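Local coordinates for DUF1805 domain-containing protein (Thermoplasma acidophilum, PDB 1QW2) that is of unknown function but belongs to the DUF1805 family and forms an assembly of four chains, each a mixed beta sheet with short helices, at residues 21-26 and 32-37; 51-56 and 79-84; 63-66 and 70-73. All coordinates share one frame; numbering follows the deposited sequence.

Interaction 1 of 3, residues 21-26 and 32-37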
loop_
_atom_site.group_PDB
_atom_site.type_symbol
_atom_site.label_atom_id
_atom_site.label_comp_id
_atom_site.label_asym_id
_atom_site.label_seq_id
_atom_site.Cartn_x
_atom_site.Cartn_y
_atom_site.Cartn_z
ATOM N N GLN A 21 -1.754 -10.276 7.050
ATOM C CA GLN A 21 -1.375 -9.290 6.054
ATOM C C GLN A 21 -0.017 -9.681 5.487
ATOM O O GLN A 21 0.957 -9.807 6.232
ATOM C CB GLN A 21 -1.289 -7.898 6.682
ATOM C CG GLN A 21 -2.600 -7.413 7.284
ATOM C CD GLN A 21 -3.696 -7.234 6.248
ATOM O OE1 GLN A 21 -4.859 -7.027 6.592
ATOM N NE2 GLN A 21 -3.327 -7.304 4.975
ATOM N N PHE A 22 0.037 -9.912 4.180
ATOM C CA PHE A 22 1.289 -10.248 3.522
ATOM C C PHE A 22 1.770 -8.993 2.814
ATOM O O PHE A 22 1.008 -8.339 2.100
ATOM C CB PHE A 22 1.111 -11.359 2.485
ATOM C CG PHE A 22 2.334 -11.588 1.637
ATOM C CD1 PHE A 22 3.485 -12.146 2.187
ATOM C CD2 PHE A 22 2.350 -11.208 0.299
ATOM C CE1 PHE A 22 4.637 -12.323 1.422
ATOM C CE2 PHE A 22 3.498 -11.381 -0.477
ATOM C CZ PHE A 22 4.643 -11.938 0.085
ATOM N N PHE A 23 3.035 -8.657 3.018
ATOM C CA PHE A 23 3.615 -7.481 2.394
ATOM C C PHE A 23 4.936 -7.833 1.734
ATOM O O PHE A 23 5.720 -8.611 2.273
ATOM C CB PHE A 23 3.838 -6.383 3.444
ATOM C CG PHE A 23 4.552 -5.168 2.917
ATOM C CD1 PHE A 23 5.940 -5.055 3.020
ATOM C CD2 PHE A 23 3.839 -4.137 2.317
ATOM C CE1 PHE A 23 6.602 -3.925 2.532
ATOM C CE2 PHE A 23 4.490 -3.010 1.828
ATOM C CZ PHE A 23 5.875 -2.903 1.935
ATOM N N LYS A 24 5.163 -7.275 0.553
ATOM C CA LYS A 24 6.405 -7.480 -0.176
ATOM C C LYS A 24 6.735 -6.184 -0.890
ATOM O O LYS A 24 5.882 -5.585 -1.541
ATOM C CB LYS A 24 6.284 -8.603 -1.209
ATOM C CG LYS A 24 7.574 -8.790 -2.000
ATOM C CD LYS A 24 7.458 -9.893 -3.037
ATOM C CE LYS A 24 8.718 -9.959 -3.887
ATOM N NZ LYS A 24 8.636 -11.019 -4.927
ATOM N N SER A 25 7.979 -5.750 -0.767
ATOM C CA SER A 25 8.408 -4.516 -1.393
ATOM C C SER A 25 9.861 -4.633 -1.793
ATOM O O SER A 25 10.609 -5.421 -1.211
ATOM C CB SER A 25 8.254 -3.360 -0.400
ATOM O OG SER A 25 8.902 -2.187 -0.857
ATOM N N ASP A 26 10.259 -3.876 -2.807
ATOM C CA ASP A 26 11.658 -3.876 -3.180
ATOM C C ASP A 26 12.269 -3.136 -1.998
ATOM O O ASP A 26 11.593 -2.338 -1.344
ATOM C CB ASP A 26 11.908 -3.062 -4.456
ATOM C CG ASP A 26 11.262 -3.667 -5.679
ATOM O OD1 ASP A 26 11.430 -4.882 -5.901
ATOM O OD2 ASP A 26 10.599 -2.919 -6.429
ATOM N N LEU A 32 11.951 -7.113 0.610
ATOM C CA LEU A 32 11.525 -7.168 1.997
ATOM C C LEU A 32 10.139 -7.787 1.976
ATOM O O LEU A 32 9.286 -7.376 1.194
ATOM C CB LEU A 32 11.448 -5.760 2.598
ATOM C CG LEU A 32 10.851 -5.610 4.006
ATOM C CD1 LEU A 32 11.165 -4.219 4.534
ATOM C CD2 LEU A 32 9.350 -5.837 3.991
ATOM N N LEU A 33 9.914 -8.797 2.804
ATOM C CA LEU A 33 8.594 -9.388 2.868
ATOM C C LEU A 33 8.307 -9.926 4.250
ATOM O O LEU A 33 9.203 -10.401 4.948
ATOM C CB LEU A 33 8.408 -10.489 1.812
ATOM C CG LEU A 33 9.351 -11.680 1.708
ATOM C CD1 LEU A 33 8.749 -12.698 0.736
ATOM C CD2 LEU A 33 10.725 -11.222 1.227
ATOM N N PHE A 34 7.049 -9.800 4.651
ATOM C CA PHE A 34 6.613 -10.287 5.943
ATOM C C PHE A 34 5.147 -10.683 5.903
ATOM O O PHE A 34 4.418 -10.334 4.971
ATOM C CB PHE A 34 6.858 -9.223 7.042
ATOM C CG PHE A 34 6.006 -7.977 6.921
ATOM C CD1 PHE A 34 4.655 -7.991 7.273
ATOM C CD2 PHE A 34 6.571 -6.776 6.509
ATOM C CE1 PHE A 34 3.883 -6.825 7.220
ATOM C CE2 PHE A 34 5.806 -5.602 6.452
ATOM C CZ PHE A 34 4.464 -5.628 6.809
ATOM N N ILE A 35 4.746 -11.466 6.897
ATOM C CA ILE A 35 3.369 -11.902 7.065
ATOM C C ILE A 35 3.048 -11.518 8.501
ATOM O O ILE A 35 3.739 -11.940 9.429
ATOM C CB ILE A 35 3.207 -13.422 6.914
ATOM C CG1 ILE A 35 3.621 -13.858 5.511
ATOM C CG2 ILE A 35 1.748 -13.811 7.183
ATOM C CD1 ILE A 35 3.586 -15.362 5.304
ATOM N N LYS A 36 2.011 -10.715 8.688
ATOM C CA LYS A 36 1.659 -10.277 10.028
ATOM C C LYS A 36 0.257 -10.671 10.459
ATOM O O LYS A 36 -0.707 -10.509 9.712
ATOM C CB LYS A 36 1.837 -8.761 10.130
ATOM C CG LYS A 36 1.559 -8.172 11.510
ATOM C CD LYS A 36 0.148 -7.613 11.598
ATOM C CE LYS A 36 -0.111 -6.992 12.965
ATOM N NZ LYS A 36 -1.366 -6.187 12.984
ATOM N N GLY A 37 0.166 -11.203 11.674
ATOM C CA GLY A 37 -1.108 -11.600 12.236
ATOM C C GLY A 37 -1.391 -10.684 13.409
ATOM O O GLY A 37 -0.605 -9.783 13.691
#

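Interaction 2 of 3, residues 51-56 and 79-84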
loop_
_atom_site.group_PDB
_atom_site.type_symbol
_atom_site.label_atom_id
_atom_site.label_comp_id
_atom_site.label_asym_id
_atom_site.label_seq_id
_atom_site.Cartn_x
_atom_site.Cartn_y
_atom_site.Cartn_z
ATOM N N THR A 51 16.143 -7.104 17.873
ATOM C CA THR A 51 15.163 -6.047 18.075
ATOM C C THR A 51 13.818 -6.654 18.473
ATOM O O THR A 51 13.145 -6.158 19.378
ATOM C CB THR A 51 15.015 -5.207 16.802
ATOM O OG1 THR A 51 16.298 -4.667 16.461
ATOM C CG2 THR A 51 14.035 -4.064 17.018
ATOM N N SER A 52 13.428 -7.734 17.803
ATOM C CA SER A 52 12.171 -8.397 18.122
ATOM C C SER A 52 12.169 -8.828 19.587
ATOM O O SER A 52 11.161 -8.680 20.284
ATOM C CB SER A 52 11.975 -9.634 17.238
ATOM O OG SER A 52 11.908 -9.279 15.869
ATOM N N ASN A 53 13.287 -9.380 20.047
ATOM C CA ASN A 53 13.380 -9.818 21.436
ATOM C C ASN A 53 13.383 -8.625 22.381
ATOM O O ASN A 53 12.763 -8.669 23.439
ATOM C CB ASN A 53 14.642 -10.652 21.678
ATOM C CG ASN A 53 14.490 -12.088 21.215
ATOM O OD1 ASN A 53 13.406 -12.661 21.283
ATOM N ND2 ASN A 53 15.588 -12.684 20.764
ATOM N N LYS A 54 14.084 -7.562 21.996
ATOM C CA LYS A 54 14.166 -6.369 22.826
ATOM C C LYS A 54 12.792 -5.813 23.166
ATOM O O LYS A 54 12.529 -5.457 24.316
ATOM C CB LYS A 54 14.994 -5.289 22.123
ATOM C CG LYS A 54 14.965 -3.937 22.818
ATOM C CD LYS A 54 15.791 -2.914 22.050
ATOM C CE LYS A 54 15.707 -1.536 22.691
ATOM N NZ LYS A 54 16.525 -0.536 21.949
ATOM N N VAL A 55 11.911 -5.749 22.172
ATOM C CA VAL A 55 10.578 -5.200 22.394
ATOM C C VAL A 55 9.498 -6.216 22.756
ATOM O O VAL A 55 8.319 -5.868 22.864
ATOM C CB VAL A 55 10.120 -4.346 21.179
ATOM C CG1 VAL A 55 11.129 -3.232 20.929
ATOM C CG2 VAL A 55 9.960 -5.214 19.934
ATOM N N GLY A 56 9.902 -7.470 22.943
ATOM C CA GLY A 56 8.963 -8.511 23.336
ATOM C C GLY A 56 7.973 -9.023 22.307
ATOM O O GLY A 56 6.866 -9.434 22.658
ATOM N N ALA A 79 13.501 -17.815 16.299
ATOM C CA ALA A 79 12.202 -17.586 16.916
ATOM C C ALA A 79 12.423 -16.697 18.130
ATOM O O ALA A 79 13.362 -16.914 18.900
ATOM C CB ALA A 79 11.582 -18.914 17.351
ATOM N N SER A 80 11.573 -15.692 18.308
ATOM C CA SER A 80 11.728 -14.798 19.449
ATOM C C SER A 80 11.417 -15.550 20.731
ATOM O O SER A 80 10.836 -16.638 20.706
ATOM C CB SER A 80 10.793 -13.594 19.334
ATOM O OG SER A 80 9.446 -13.978 19.540
ATOM N N GLN A 81 11.798 -14.961 21.856
ATOM C CA GLN A 81 11.545 -15.592 23.141
ATOM C C GLN A 81 10.048 -15.792 23.366
ATOM O O GLN A 81 9.625 -16.856 23.824
ATOM C CB GLN A 81 12.149 -14.748 24.260
ATOM C CG GLN A 81 13.653 -14.588 24.132
ATOM C CD GLN A 81 14.251 -13.755 25.240
ATOM O OE1 GLN A 81 14.844 -14.287 26.181
ATOM N NE2 GLN A 81 14.094 -12.443 25.140
ATOM N N GLU A 82 9.240 -14.784 23.046
ATOM C CA GLU A 82 7.792 -14.912 23.219
ATOM C C GLU A 82 7.225 -15.960 22.259
ATOM O O GLU A 82 6.221 -16.608 22.558
ATOM C CB GLU A 82 7.091 -13.568 22.996
ATOM C CG GLU A 82 7.313 -12.529 24.095
ATOM C CD GLU A 82 6.803 -12.982 25.456
ATOM O OE1 GLU A 82 5.813 -13.742 25.507
ATOM O OE2 GLU A 82 7.387 -12.565 26.479
ATOM N N ALA A 83 7.858 -16.126 21.103
ATOM C CA ALA A 83 7.396 -17.113 20.137
ATOM C C ALA A 83 7.713 -18.511 20.659
ATOM O O ALA A 83 6.918 -19.439 20.509
ATOM C CB ALA A 83 8.069 -16.886 18.784
ATOM N N GLN A 84 8.877 -18.660 21.281
ATOM C CA GLN A 84 9.269 -19.954 21.824
ATOM C C GLN A 84 8.352 -20.337 22.977
ATOM O O GLN A 84 8.070 -21.516 23.188
ATOM C CB GLN A 84 10.720 -19.907 22.301
ATOM C CG GLN A 84 11.726 -19.741 21.173
ATOM C CD GLN A 84 13.157 -19.697 21.669
ATOM O OE1 GLN A 84 13.622 -20.620 22.342
ATOM N NE2 GLN A 84 13.866 -18.626 21.336
HETATM O O HOH W 1 10.196 -12.159 22.353
HETATM O O HOH W 2 11.595 -10.970 24.379
HETATM O O HOH W 3 15.394 -15.574 20.086
#

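Interaction 3 of 3, residues 63-66 and 70-73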
loop_
_atom_site.group_PDB
_atom_site.type_symbol
_atom_site.label_atom_id
_atom_site.label_comp_id
_atom_site.label_asym_id
_atom_site.label_seq_id
_atom_site.Cartn_x
_atom_site.Cartn_y
_atom_site.Cartn_z
HETATM N N MSE A 63 14.646 -17.339 5.949
HETATM C CA MSE A 63 15.616 -16.836 4.984
HETATM C C MSE A 63 15.445 -17.435 3.593
HETATM O O MSE A 63 14.797 -18.470 3.424
HETATM C CB MSE A 63 17.042 -17.106 5.486
HETATM C CG MSE A 63 17.366 -16.479 6.841
HETATM SE SE MSE A 63 19.212 -16.748 7.391
HETATM C CE MSE A 63 19.173 -18.656 7.648
ATOM N N GLY A 64 16.028 -16.763 2.604
ATOM C CA GLY A 64 15.965 -17.224 1.227
ATOM C C GLY A 64 14.580 -17.248 0.614
ATOM O O GLY A 64 14.285 -18.089 -0.238
ATOM N N VAL A 65 13.726 -16.321 1.036
ATOM C CA VAL A 65 12.364 -16.250 0.524
ATOM C C VAL A 65 12.145 -15.035 -0.371
ATOM O O VAL A 65 12.733 -13.975 -0.153
ATOM C CB VAL A 65 11.340 -16.197 1.675
ATOM C CG1 VAL A 65 11.471 -17.435 2.541
ATOM C CG2 VAL A 65 11.547 -14.939 2.502
ATOM N N LYS A 66 11.292 -15.200 -1.376
ATOM C CA LYS A 66 10.986 -14.123 -2.306
ATOM C C LYS A 66 9.483 -13.988 -2.518
ATOM O O LYS A 66 9.011 -12.965 -3.009
ATOM C CB LYS A 66 11.681 -14.378 -3.649
ATOM C CG LYS A 66 13.195 -14.481 -3.540
ATOM C CD LYS A 66 13.840 -14.835 -4.872
ATOM C CE LYS A 66 15.349 -14.977 -4.726
ATOM N NZ LYS A 66 16.003 -15.410 -5.994
ATOM N N ASP A 70 7.016 -19.182 -0.697
ATOM C CA ASP A 70 8.333 -19.525 -0.166
ATOM C C ASP A 70 8.340 -19.398 1.354
ATOM O O ASP A 70 8.877 -20.256 2.056
ATOM C CB ASP A 70 9.418 -18.610 -0.742
ATOM C CG ASP A 70 9.692 -18.875 -2.208
ATOM O OD1 ASP A 70 9.760 -20.058 -2.597
ATOM O OD2 ASP A 70 9.859 -17.898 -2.966
HETATM N N MSE A 71 7.742 -18.324 1.858
HETATM C CA MSE A 71 7.693 -18.096 3.298
HETATM C C MSE A 71 6.949 -19.190 4.047
HETATM O O MSE A 71 7.431 -19.697 5.057
HETATM C CB MSE A 71 7.031 -16.753 3.615
HETATM C CG MSE A 71 7.889 -15.545 3.325
HETATM SE SE MSE A 71 7.111 -13.967 4.122
HETATM C CE MSE A 71 7.711 -14.211 5.921
ATOM N N LEU A 72 5.768 -19.549 3.553
ATOM C CA LEU A 72 4.961 -20.575 4.201
ATOM C C LEU A 72 5.639 -21.942 4.220
ATOM O O LEU A 72 5.415 -22.739 5.134
ATOM C CB LEU A 72 3.600 -20.678 3.508
ATOM C CG LEU A 72 2.719 -19.432 3.632
ATOM C CD1 LEU A 72 1.458 -19.612 2.798
ATOM C CD2 LEU A 72 2.371 -19.192 5.094
ATOM N N SER A 73 6.471 -22.207 3.219
ATOM C CA SER A 73 7.173 -23.483 3.127
ATOM C C SER A 73 8.566 -23.419 3.744
ATOM O O SER A 73 9.254 -24.436 3.842
ATOM C CB SER A 73 7.286 -23.921 1.664
ATOM O OG SER A 73 6.006 -24.091 1.084
#

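Interaction 1 of 3, residues 21-26 and 32-37
Strands 21-25 and 32-36 run antiparallel at 178°, their axes 4.7 Å apart, and Gln21-Lys36, Phe23-Phe34 and Ser25-Leu32 are the hydrogen-bonded pairs, each joined by two backbone bonds such as Phe23 N to Phe34 O at 2.9 Å. Between them, Phe22-Ile35 and Lys24-Leu33 are non-hydrogen-bonded pairs, where CA-H...O contacts form, as from Lys24 CA to Leu32 O (3.2 Å). On one face of the sheet, Phe23 lays its CB over a face of the Phe34 ring, 3.7 Å from the ring centroid, a CH-pi contact offset toward the rim. The two rings are inclined by 25° and displaced, with centroids 5.2 Å apart and little face-to-face overlap. Phe34 reaches this place because its CG stands between the backbone N and the carbonyl carbon (chi1 67°). Leu32 CD2 meets the ring of Phe23 at its edge, in plane, 3.6 Å from CD1. On the other face, Ile35 CG1 lies at the edge of the Phe22 ring, 3.7 Å from CD1, and Leu33 CD1 reaches CE1 more loosely. Each face thus has an apolar centre: Phe22, Leu33 and Ile35 turn to helix 68-73, where Leu68 and Met71 pack on them, while Phe23 stacks on Phe23 of the second subunit and Phe34 packs on Ser25 of that subunit, so the hairpin joins the chain's interior to a subunit interface.

Interaction 2 of 3, residues 51-56 and 79-84
Asn53, in the last turn of helix 49-54, reaches across to the start of helix 81-85, where its amide oxygen meets Ser80 and Gln81. Its CB lies 3.9 Å from Gln81 NE2, and CG comes equally near Gln81 CG, with the two side chains crossing at about a right angle and their amide planes 72° apart. At the tip, OD1 accepts the backbone N-H of Gln81 at 2.9 Å, a fairly straight bond (162° at the hydrogen) whose donor is tilted 18° from the carbonyl plane. The same oxygen lies against Ser80 CA and CB and takes a weak bond from a water that also accepts from Glu82 N. On the other branch, Asn53 ND2 donates a hydrogen to the oxygen of a second water at 3.0 Å. That water donates in turn to Ala79 O. Replacing Asn53 by alanine removes both polar amide atoms and is likely to leave the Gln81 N-H without its protein acceptor and the water at Ala79 O without its link to helix 49-54. Past the helix end, Gly56 O rests 3.4 Å from Glu82 CG. Ser80 OG accepts from Ala83 N at 3.1 Å and is also hydrogen-bonded to Asp57 O and Ala59 N. The arrangement is that of two helix ends meeting: a Schellman motif, with Gly56 at C-prime, closes helix 49-54, and Ser80 as N-cap opens helix 81-85.

Interaction 3 of 3, residues 63-66 and 70-73
Val65 packs against Asp70 and Met71, filling the angle between the loop and the helix it leads into. Its CG2 touches Met71 CG at 3.8 Å, the two side chains crossing at about a right angle, while CG1 lies against the backbone carbonyl of Asp70, 3.9 Å from its O. The CB atoms of Val65 and Asp70 stand equally close, and the CA atoms are 5.2 Å apart. Beside this apolar patch, Asp70 OD2 accepts a weak hydrogen bond from Lys66 N, 3.4 Å long with 151° at the hydrogen; OD2 has a further hydrogen bond to a neighbouring residue of the loop-helix junction. The carboxylate is brought to the Lys66 N-H by a chi1 of -70°, which sets CG beside the backbone N of Asp70 and opposite its carbonyl carbon. Lys66 otherwise meets the helix through CB, 4.0 Å from Asp70 OD2, and its extended chain heads away. In the next shell, Asp70 N donates to Thr67 OG1, just ahead of helix 68-73, a bond that ties the start of the helix to the loop, and Lys66 O is held by Lys24 NZ. Around this corner, Leu33 of strand 32-36 touches both Val65 and Met71, a selenomethionine, and Ile35 touches Met71 and Leu72, so the loop after strand 59-61 and the helix 68-73 lie together against the hairpin strand 32-36.

In the fold
From the N terminus, interaction 1 comes first: it closes the loop of the hairpin formed by strands 18-25 and 32-36, both inner strands of the mixed sheet. The chain then passes through strand 41-43 to helix 49-54, where interaction 2 opens; that contact closes only at 79-84, where the chain leaves strand 78-79, the outermost strand within this chain. Interaction 3 is nested within this longer loop, turning the chain from strand 59-61 into helix 68-73. Interactions 1 and 3 touch through Leu33 and Ile35 packing on Val65, Lys66 and Met71, whereas interaction 2 stays about 10 Å from both at nearest atoms. Interactions 2 and 3 lie on opposite sides of the chain's centre, and interactions 1 and 2 both reach the second subunit.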